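Local structure of dihydrolipoyl dehydrogenase (Elizabethkingia anophelis NUHP1, 6UZI) at residues 216-221 with 363-368; 222-227 with 404-409; 293-298 with 311-316. The protein probably catalyses the NAD(+)-dependent reoxidation of protein-bound dihydrolipoyl groups to lipoyl groups, with one FAD per subunit as cofactor. All blocks are in the same frame, centred on the assembly; numbering follows the deposited sequence.

Interactions 1 and 2 form one continuous interface: their centres are about 9 Å apart, and residues 216-221 run directly into 222-227, so a loop and the start of the following helix meet two strands, 364-369 and 404-410, of one antiparallel sheet. Ser226 OG, 2.8 Å from Ile217 O, ties the two together. Interaction 3, between their halves in sequence, has its centre about 34 Å from that of interaction 1 and about 39 Å from that of interaction 2. Interaction 1 lies beside the predicted NAD(+) site, the Ile218 and Leu195 side chains being about 4 Å apart; interaction 2 is away from such sites. The Ala366 and Ala293 side chains, in interactions 1 and 3, are about 11 and 12 Å from FAD.

Interaction 1 of 3, residues 216-221 with 363-368; sequences KIIPGM and PEVAGV
Met221 makes the largest single contribution to this contact, laying its terminal methyl against the backbone of the strand at Ala366 and Gly367. Its CE lies 3.6 Å from Gly367 N and 4.0 Å from Ala366 C, so the methyl rests on the peptide link between these two residues. The same CE is 4.2 Å from Val365 CG1, which makes it the meeting point of backbone and side-chain contacts. Beside it, Ile218 reaches the strand with CD1, 4.3 Å from that same Val365 CG1. No hydrogen bond crosses between the segments, and the 133 Å² they bury together comes from van der Waals contact, part methyl against methyl and part methyl against a peptide group.

Met221 CG stands anti to the carbonyl carbon (chi1 -58°), and a bend at chi3 (73°) sets CE against the strand. Gly367 has no side chain, which leaves its backbone accessible to CE on this side; Met221 and Gly367 are also the closest pair of CA atoms, 7.0 Å apart. On the loop side, a type I beta turn from Ile218 to Met221 brings both contact residues to the same face, although its closing bond from Met221 N to Ile218 O is weak.

Beyond this shell, the Ile218 side chain is about 4 Å from that of Leu195, a predicted NAD(+)-binding residue, so the contact probably joins the NAD(+)-binding region to the dimerisation domain. Ile218 also packs on Leu229 of helix 223-236, while Met221 and Val365 both touch Val359 of the neighbouring strand 357-359. Ala366 points away from the loop, onto Ile430 of helix 426-438. Strand 364-369, paired with strands 357-359 and 416-423, therefore lies between the loop that leads into helix 223-236 and helix 426-438.

Interaction 2 of 3, residues 222-227 with 404-409; sequences DGTLSK and VIKILA
A buried salt bridge reinforced by a hydroxyl joins the N-terminus of helix 223-236, in the nucleotide-binding part of the chain, to strand 404-410 of the dimerisation domain. Lys406 and Asp222 meet tip to tip: Lys406 NZ lies 2.7 Å from Asp222 OD2 and is accepted on the syn lone pair of that oxygen. The ammonium also donates to Thr224 OG1, the NZ to OG1 distance being 2.8 Å. Lys406 CG is anti to the backbone N (chi1 168°), and the chain continues extended beyond it.

Asp222 is the N-cap of the helix: its OD2 accepts from Thr224 N at 2.9 Å, on the anti side and 33° out of the carboxylate plane. One oxygen thus serves both the helix end and the lysine, and the helix N-terminus, together with the lysine, would probably favour the charged carboxylate. Glu372, at the start of helix 372-377, supplies a second carboxylate to Lys406 NZ, while its backbone N binds Asp222 OD1. An apolar contact flanks the polar centre: Thr224 CG2 meets Val404 CG1 at 4.1 Å, the two side chains crossing at about a right angle. Separately, the Leu408 CD1 methyl lies 4.1 Å from Asp222 OD1.

Interaction 3 of 3, residues 293-298 with 311-316; sequences AGVELD and TNVPNI
Val295 and Asn312 divide this contact into an apolar inner half and a polar outer one. Inside, Val295 CG2 faces Ile316 and Val313, 3.9 Å from Ile316 CD1 and 4.0 Å from Val313 CG2, while CG1, anti to the backbone N (chi1 174°), lies against the CG2 methyl of Thr311 at 4.0 Å. Ala293 CB touches the same Ile316 CD1, and Phe125 of strand 122-125 covers both Ala293 and Ile316. Val295 is backed in turn by Leu290 and Val303.

The outer half is exposed at Gly294, Glu296 and Asn312, and is held by one side-chain amide. Asn312 ND2 donates to Gly294 O at 2.9 Å, the acceptor tilted 24° from the amide plane, and Asn312 OD1 accepts from Glu296 N at 3.2 Å, a longer bond with its donor well off the carbonyl plane. The amide therefore bridges the backbone on both sides of Val295. Glu296 lays its carboxylate over this amide, the two planes 20° apart and stacked.

The segments are the two ends of the loop from helix 290-293 to strand 316-318, the edge strand of the five-stranded parallel sheet whose strand 14-17 leads into the Rossmann-type glycine motif that binds FAD. Gly294 leaves the helix with positive phi, and a type I turn from Val313 to Ile316, closed by Ile316 N to Val313 O, leads into the strand. Since one N-H and the oxygen of the amide both bond to main-chain groups, Asn312 probably restrains the path of residues 294-296 at the surface, while methyl contacts hold the buried side.

Interaction 1 of 3, residues 216-221 with 363-368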
loop_
_atom_site.group_PDB
_atom_site.type_symbol
_atom_site.label_atom_id
_atom_site.label_comp_id
_atom_site.label_asym_id
_atom_site.label_seq_id
_atom_site.Cartn_x
_atom_site.Cartn_y
_atom_site.Cartn_z
ATOM N N LYS A 216 0.523 -23.553 -15.940
ATOM C CA LYS A 216 0.165 -22.175 -15.648
ATOM C C LYS A 216 1.230 -21.645 -14.700
ATOM O O LYS A 216 1.840 -22.414 -13.957
ATOM C CB LYS A 216 -1.244 -22.061 -15.051
ATOM C CG LYS A 216 -1.502 -22.998 -13.896
ATOM C CD LYS A 216 -2.954 -22.975 -13.454
ATOM C CE LYS A 216 -3.117 -23.740 -12.132
ATOM N NZ LYS A 216 -4.480 -23.648 -11.508
ATOM N N ILE A 217 1.439 -20.334 -14.714
ATOM C CA ILE A 217 2.441 -19.756 -13.828
ATOM C C ILE A 217 1.863 -19.583 -12.426
ATOM O O ILE A 217 0.646 -19.541 -12.229
ATOM C CB ILE A 217 2.969 -18.425 -14.398
ATOM C CG1 ILE A 217 1.862 -17.365 -14.437
ATOM C CG2 ILE A 217 3.550 -18.638 -15.792
ATOM C CD1 ILE A 217 2.346 -15.992 -14.841
ATOM N N ILE A 218 2.761 -19.454 -11.446
ATOM C CA ILE A 218 2.463 -19.429 -10.005
ATOM C C ILE A 218 1.290 -20.355 -9.685
ATOM O O ILE A 218 0.228 -19.897 -9.239
ATOM C CB ILE A 218 2.238 -17.994 -9.487
ATOM C CG1 ILE A 218 1.210 -17.221 -10.323
ATOM C CG2 ILE A 218 3.556 -17.247 -9.444
ATOM C CD1 ILE A 218 0.653 -15.999 -9.645
ATOM N N PRO A 219 1.433 -21.663 -9.923
ATOM C CA PRO A 219 0.282 -22.575 -9.793
ATOM C C PRO A 219 -0.207 -22.793 -8.365
ATOM O O PRO A 219 -1.311 -23.327 -8.193
ATOM C CB PRO A 219 0.809 -23.879 -10.404
ATOM C CG PRO A 219 2.280 -23.819 -10.155
ATOM C CD PRO A 219 2.658 -22.378 -10.326
ATOM N N GLY A 220 0.561 -22.410 -7.346
ATOM C CA GLY A 220 0.102 -22.604 -5.988
ATOM C C GLY A 220 -0.845 -21.549 -5.479
ATOM O O GLY A 220 -1.371 -21.667 -4.369
ATOM N N MET A 221 -1.100 -20.526 -6.282
ATOM C CA MET A 221 -1.965 -19.431 -5.895
ATOM C C MET A 221 -3.318 -19.602 -6.581
ATOM O O MET A 221 -3.563 -20.576 -7.298
ATOM C CB MET A 221 -1.309 -18.096 -6.245
ATOM C CG MET A 221 0.043 -17.912 -5.585
ATOM S SD MET A 221 0.681 -16.230 -5.649
ATOM C CE MET A 221 -0.402 -15.445 -4.452
ATOM N N PRO A 363 2.037 -5.228 -11.932
ATOM C CA PRO A 363 1.421 -5.111 -10.600
ATOM C C PRO A 363 1.852 -6.187 -9.617
ATOM O O PRO A 363 2.258 -7.274 -10.021
ATOM C CB PRO A 363 -0.073 -5.245 -10.900
ATOM C CG PRO A 363 -0.119 -6.085 -12.119
ATOM C CD PRO A 363 1.046 -5.621 -12.946
ATOM N N GLU A 364 1.790 -5.869 -8.331
ATOM C CA GLU A 364 2.082 -6.862 -7.309
ATOM C C GLU A 364 0.944 -7.875 -7.209
ATOM O O GLU A 364 -0.210 -7.588 -7.539
ATOM C CB GLU A 364 2.311 -6.176 -5.966
ATOM C CG GLU A 364 3.664 -5.480 -5.853
ATOM C CD GLU A 364 3.703 -4.422 -4.753
ATOM O OE1 GLU A 364 2.668 -4.209 -4.071
ATOM O OE2 GLU A 364 4.776 -3.808 -4.568
ATOM N N VAL A 365 1.287 -9.072 -6.741
ATOM C CA VAL A 365 0.354 -10.178 -6.573
ATOM C C VAL A 365 0.418 -10.628 -5.120
ATOM O O VAL A 365 1.510 -10.787 -4.560
ATOM C CB VAL A 365 0.692 -11.351 -7.514
ATOM C CG1 VAL A 365 -0.361 -12.453 -7.413
ATOM C CG2 VAL A 365 0.841 -10.869 -8.938
ATOM N N ALA A 366 -0.743 -10.839 -4.514
ATOM C CA ALA A 366 -0.780 -11.266 -3.127
ATOM C C ALA A 366 -2.032 -12.091 -2.901
ATOM O O ALA A 366 -3.086 -11.795 -3.468
ATOM C CB ALA A 366 -0.748 -10.071 -2.176
ATOM N N GLY A 367 -1.908 -13.128 -2.088
ATOM C CA GLY A 367 -3.051 -13.947 -1.735
ATOM C C GLY A 367 -2.960 -14.400 -0.296
ATOM O O GLY A 367 -1.871 -14.575 0.258
ATOM N N VAL A 368 -4.133 -14.581 0.314
ATOM C CA VAL A 368 -4.229 -15.143 1.655
ATOM C C VAL A 368 -5.509 -15.959 1.720
ATOM O O VAL A 368 -6.491 -15.662 1.034
ATOM C CB VAL A 368 -4.183 -14.058 2.760
ATOM C CG1 VAL A 368 -5.427 -13.201 2.747
ATOM C CG2 VAL A 368 -3.966 -14.690 4.128
#

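Interaction 2 of 3, residues 222-227 with 404-409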
loop_
_atom_site.group_PDB
_atom_site.type_symbol
_atom_site.label_atom_id
_atom_site.label_comp_id
_atom_site.label_asym_id
_atom_site.label_seq_id
_atom_site.Cartn_x
_atom_site.Cartn_y
_atom_site.Cartn_z
ATOM N N ASP A 222 -4.219 -18.662 -6.322
ATOM C CA ASP A 222 -5.545 -18.738 -6.907
ATOM C C ASP A 222 -5.451 -18.675 -8.428
ATOM O O ASP A 222 -4.650 -17.914 -8.983
ATOM C CB ASP A 222 -6.405 -17.594 -6.383
ATOM C CG ASP A 222 -7.825 -17.690 -6.846
ATOM O OD1 ASP A 222 -8.642 -18.280 -6.107
ATOM O OD2 ASP A 222 -8.113 -17.196 -7.958
ATOM N N GLY A 223 -6.280 -19.488 -9.100
ATOM C CA GLY A 223 -6.217 -19.583 -10.553
ATOM C C GLY A 223 -6.451 -18.264 -11.267
ATOM O O GLY A 223 -5.871 -18.016 -12.328
ATOM N N THR A 224 -7.313 -17.409 -10.712
ATOM C CA THR A 224 -7.520 -16.093 -11.302
ATOM C C THR A 224 -6.228 -15.302 -11.316
ATOM O O THR A 224 -5.915 -14.618 -12.299
ATOM C CB THR A 224 -8.596 -15.334 -10.532
ATOM O OG1 THR A 224 -9.854 -15.998 -10.705
ATOM C CG2 THR A 224 -8.693 -13.892 -11.025
ATOM N N LEU A 225 -5.468 -15.376 -10.225
ATOM C CA LEU A 225 -4.194 -14.675 -10.175
ATOM C C LEU A 225 -3.221 -15.240 -11.200
ATOM O O LEU A 225 -2.487 -14.490 -11.853
ATOM C CB LEU A 225 -3.623 -14.763 -8.762
ATOM C CG LEU A 225 -4.539 -14.227 -7.663
ATOM C CD1 LEU A 225 -3.796 -14.228 -6.333
ATOM C CD2 LEU A 225 -5.072 -12.845 -8.018
ATOM N N SER A 226 -3.201 -16.565 -11.351
ATOM C CA SER A 226 -2.367 -17.187 -12.375
ATOM C C SER A 226 -2.713 -16.631 -13.751
ATOM O O SER A 226 -1.830 -16.250 -14.524
ATOM C CB SER A 226 -2.566 -18.702 -12.346
ATOM O OG SER A 226 -1.954 -19.289 -11.219
ATOM N N LYS A 227 -4.008 -16.558 -14.053
ATOM C CA LYS A 227 -4.470 -16.061 -15.343
ATOM C C LYS A 227 -4.094 -14.594 -15.530
ATOM O O LYS A 227 -3.537 -14.209 -16.565
ATOM C CB LYS A 227 -5.985 -16.274 -15.438
ATOM C CG LYS A 227 -6.618 -15.983 -16.778
ATOM C CD LYS A 227 -8.014 -16.583 -16.841
ATOM C CE LYS A 227 -8.858 -15.932 -17.927
ATOM N NZ LYS A 227 -9.221 -14.534 -17.563
ATOM N N VAL A 404 -7.071 -7.075 -10.623
ATOM C CA VAL A 404 -8.396 -7.336 -10.093
ATOM C C VAL A 404 -8.224 -7.761 -8.642
ATOM O O VAL A 404 -7.169 -8.275 -8.250
ATOM C CB VAL A 404 -9.115 -8.420 -10.939
ATOM C CG1 VAL A 404 -8.435 -9.772 -10.770
ATOM C CG2 VAL A 404 -10.591 -8.509 -10.583
ATOM N N ILE A 405 -9.258 -7.517 -7.837
ATOM C CA ILE A 405 -9.359 -8.009 -6.467
ATOM C C ILE A 405 -10.477 -9.039 -6.420
ATOM O O ILE A 405 -11.579 -8.794 -6.926
ATOM C CB ILE A 405 -9.626 -6.872 -5.470
ATOM C CG1 ILE A 405 -8.553 -5.794 -5.599
ATOM C CG2 ILE A 405 -9.703 -7.422 -4.055
ATOM C CD1 ILE A 405 -7.242 -6.192 -4.990
ATOM N N LYS A 406 -10.191 -10.189 -5.821
ATOM C CA LYS A 406 -11.120 -11.308 -5.804
ATOM C C LYS A 406 -11.302 -11.795 -4.377
ATOM O O LYS A 406 -10.321 -12.085 -3.685
ATOM C CB LYS A 406 -10.618 -12.435 -6.712
ATOM C CG LYS A 406 -11.355 -13.758 -6.566
ATOM C CD LYS A 406 -10.619 -14.862 -7.326
ATOM C CE LYS A 406 -11.500 -16.090 -7.523
ATOM N NZ LYS A 406 -10.797 -17.144 -8.292
ATOM N N ILE A 407 -12.552 -11.880 -3.937
ATOM C CA ILE A 407 -12.886 -12.305 -2.586
ATOM C C ILE A 407 -13.774 -13.541 -2.669
ATOM O O ILE A 407 -14.736 -13.569 -3.446
ATOM C CB ILE A 407 -13.588 -11.185 -1.798
ATOM C CG1 ILE A 407 -12.603 -10.059 -1.482
ATOM C CG2 ILE A 407 -14.201 -11.743 -0.511
ATOM C CD1 ILE A 407 -13.248 -8.846 -0.821
ATOM N N LEU A 408 -13.445 -14.552 -1.872
ATOM C CA LEU A 408 -14.240 -15.762 -1.737
ATOM C C LEU A 408 -14.889 -15.762 -0.357
ATOM O O LEU A 408 -14.213 -15.529 0.652
ATOM C CB LEU A 408 -13.369 -17.004 -1.924
ATOM C CG LEU A 408 -12.597 -17.066 -3.241
ATOM C CD1 LEU A 408 -11.540 -18.159 -3.209
ATOM C CD2 LEU A 408 -13.557 -17.295 -4.386
ATOM N N ALA A 409 -16.199 -16.018 -0.314
ATOM C CA ALA A 409 -16.964 -15.984 0.923
ATOM C C ALA A 409 -17.856 -17.211 1.030
ATOM O O ALA A 409 -18.347 -17.724 0.021
ATOM C CB ALA A 409 -17.822 -14.721 1.001
#

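Interaction 3 of 3, residues 293-298 with 311-316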
loop_
_atom_site.group_PDB
_atom_site.type_symbol
_atom_site.label_atom_id
_atom_site.label_comp_id
_atom_site.label_asym_id
_atom_site.label_seq_id
_atom_site.Cartn_x
_atom_site.Cartn_y
_atom_site.Cartn_z
ATOM N N ALA A 293 22.934 -36.126 16.467
ATOM C CA ALA A 293 21.951 -35.723 17.462
ATOM C C ALA A 293 20.714 -36.603 17.453
ATOM O O ALA A 293 19.963 -36.606 18.438
ATOM C CB ALA A 293 21.527 -34.266 17.241
ATOM N N GLY A 294 20.487 -37.330 16.364
ATOM C CA GLY A 294 19.362 -38.223 16.233
ATOM C C GLY A 294 18.150 -37.643 15.545
ATOM O O GLY A 294 17.092 -38.278 15.577
ATOM N N VAL A 295 18.277 -36.493 14.888
ATOM C CA VAL A 295 17.124 -35.802 14.313
ATOM C C VAL A 295 16.767 -36.431 12.973
ATOM O O VAL A 295 17.640 -36.667 12.133
ATOM C CB VAL A 295 17.415 -34.299 14.167
ATOM C CG1 VAL A 295 16.284 -33.595 13.439
ATOM C CG2 VAL A 295 17.625 -33.677 15.529
ATOM N N GLU A 296 15.481 -36.722 12.776
ATOM C CA GLU A 296 15.006 -37.365 11.557
ATOM C C GLU A 296 14.534 -36.340 10.527
ATOM O O GLU A 296 13.996 -35.282 10.864
ATOM C CB GLU A 296 13.857 -38.326 11.850
ATOM C CG GLU A 296 14.180 -39.460 12.786
ATOM C CD GLU A 296 12.927 -40.201 13.245
ATOM O OE1 GLU A 296 11.830 -39.594 13.241
ATOM O OE2 GLU A 296 13.039 -41.393 13.603
ATOM N N LEU A 297 14.755 -36.672 9.259
ATOM C CA LEU A 297 14.234 -35.947 8.108
ATOM C C LEU A 297 13.060 -36.713 7.508
ATOM O O LEU A 297 12.845 -37.892 7.797
ATOM C CB LEU A 297 15.331 -35.760 7.057
ATOM C CG LEU A 297 16.587 -34.991 7.453
ATOM C CD1 LEU A 297 17.536 -34.967 6.269
ATOM C CD2 LEU A 297 16.232 -33.563 7.907
ATOM N N ASP A 298 12.302 -36.040 6.646
ATOM C CA ASP A 298 11.248 -36.733 5.924
ATOM C C ASP A 298 11.755 -37.168 4.545
ATOM O O ASP A 298 12.935 -37.024 4.210
ATOM C CB ASP A 298 9.983 -35.868 5.847
ATOM C CG ASP A 298 10.184 -34.568 5.087
ATOM O OD1 ASP A 298 11.107 -34.480 4.253
ATOM O OD2 ASP A 298 9.402 -33.621 5.335
ATOM N N THR A 311 11.332 -31.515 16.951
ATOM C CA THR A 311 11.840 -32.711 16.288
ATOM C C THR A 311 11.578 -33.936 17.159
ATOM O O THR A 311 10.940 -33.861 18.213
ATOM C CB THR A 311 13.334 -32.596 15.996
ATOM O OG1 THR A 311 14.069 -32.735 17.216
ATOM C CG2 THR A 311 13.657 -31.257 15.391
ATOM N N ASN A 312 12.072 -35.092 16.717
ATOM C CA ASN A 312 11.953 -36.283 17.549
ATOM C C ASN A 312 12.841 -36.189 18.787
ATOM O O ASN A 312 12.572 -36.853 19.795
ATOM C CB ASN A 312 12.268 -37.539 16.741
ATOM C CG ASN A 312 13.571 -37.445 15.982
ATOM O OD1 ASN A 312 13.987 -36.374 15.544
ATOM N ND2 ASN A 312 14.241 -38.575 15.854
ATOM N N VAL A 313 13.915 -35.411 18.718
ATOM C CA VAL A 313 14.733 -35.094 19.886
ATOM C C VAL A 313 14.098 -33.899 20.592
ATOM O O VAL A 313 14.107 -32.785 20.045
ATOM C CB VAL A 313 16.193 -34.833 19.476
ATOM C CG1 VAL A 313 17.083 -34.644 20.700
ATOM C CG2 VAL A 313 16.700 -35.995 18.596
ATOM N N PRO A 314 13.575 -34.071 21.812
ATOM C CA PRO A 314 12.628 -33.079 22.367
ATOM C C PRO A 314 13.192 -31.681 22.563
ATOM O O PRO A 314 12.424 -30.711 22.519
ATOM C CB PRO A 314 12.227 -33.699 23.713
ATOM C CG PRO A 314 12.470 -35.159 23.537
ATOM C CD PRO A 314 13.707 -35.249 22.684
ATOM N N ASN A 315 14.492 -31.537 22.792
ATOM C CA ASN A 315 15.080 -30.229 23.054
ATOM C C ASN A 315 15.524 -29.519 21.787
ATOM O O ASN A 315 16.076 -28.416 21.872
ATOM C CB ASN A 315 16.278 -30.357 24.000
ATOM C CG ASN A 315 17.416 -31.179 23.392
ATOM O OD1 ASN A 315 17.236 -32.344 23.026
ATOM N ND2 ASN A 315 18.582 -30.557 23.250
ATOM N N ILE A 316 15.331 -30.135 20.624
ATOM C CA ILE A 316 15.733 -29.566 19.342
ATOM C C ILE A 316 14.479 -29.226 18.546
ATOM O O ILE A 316 13.593 -30.071 18.367
ATOM C CB ILE A 316 16.652 -30.528 18.567
ATOM C CG1 ILE A 316 17.924 -30.789 19.376
ATOM C CG2 ILE A 316 16.973 -29.981 17.189
ATOM C CD1 ILE A 316 18.803 -31.881 18.829
#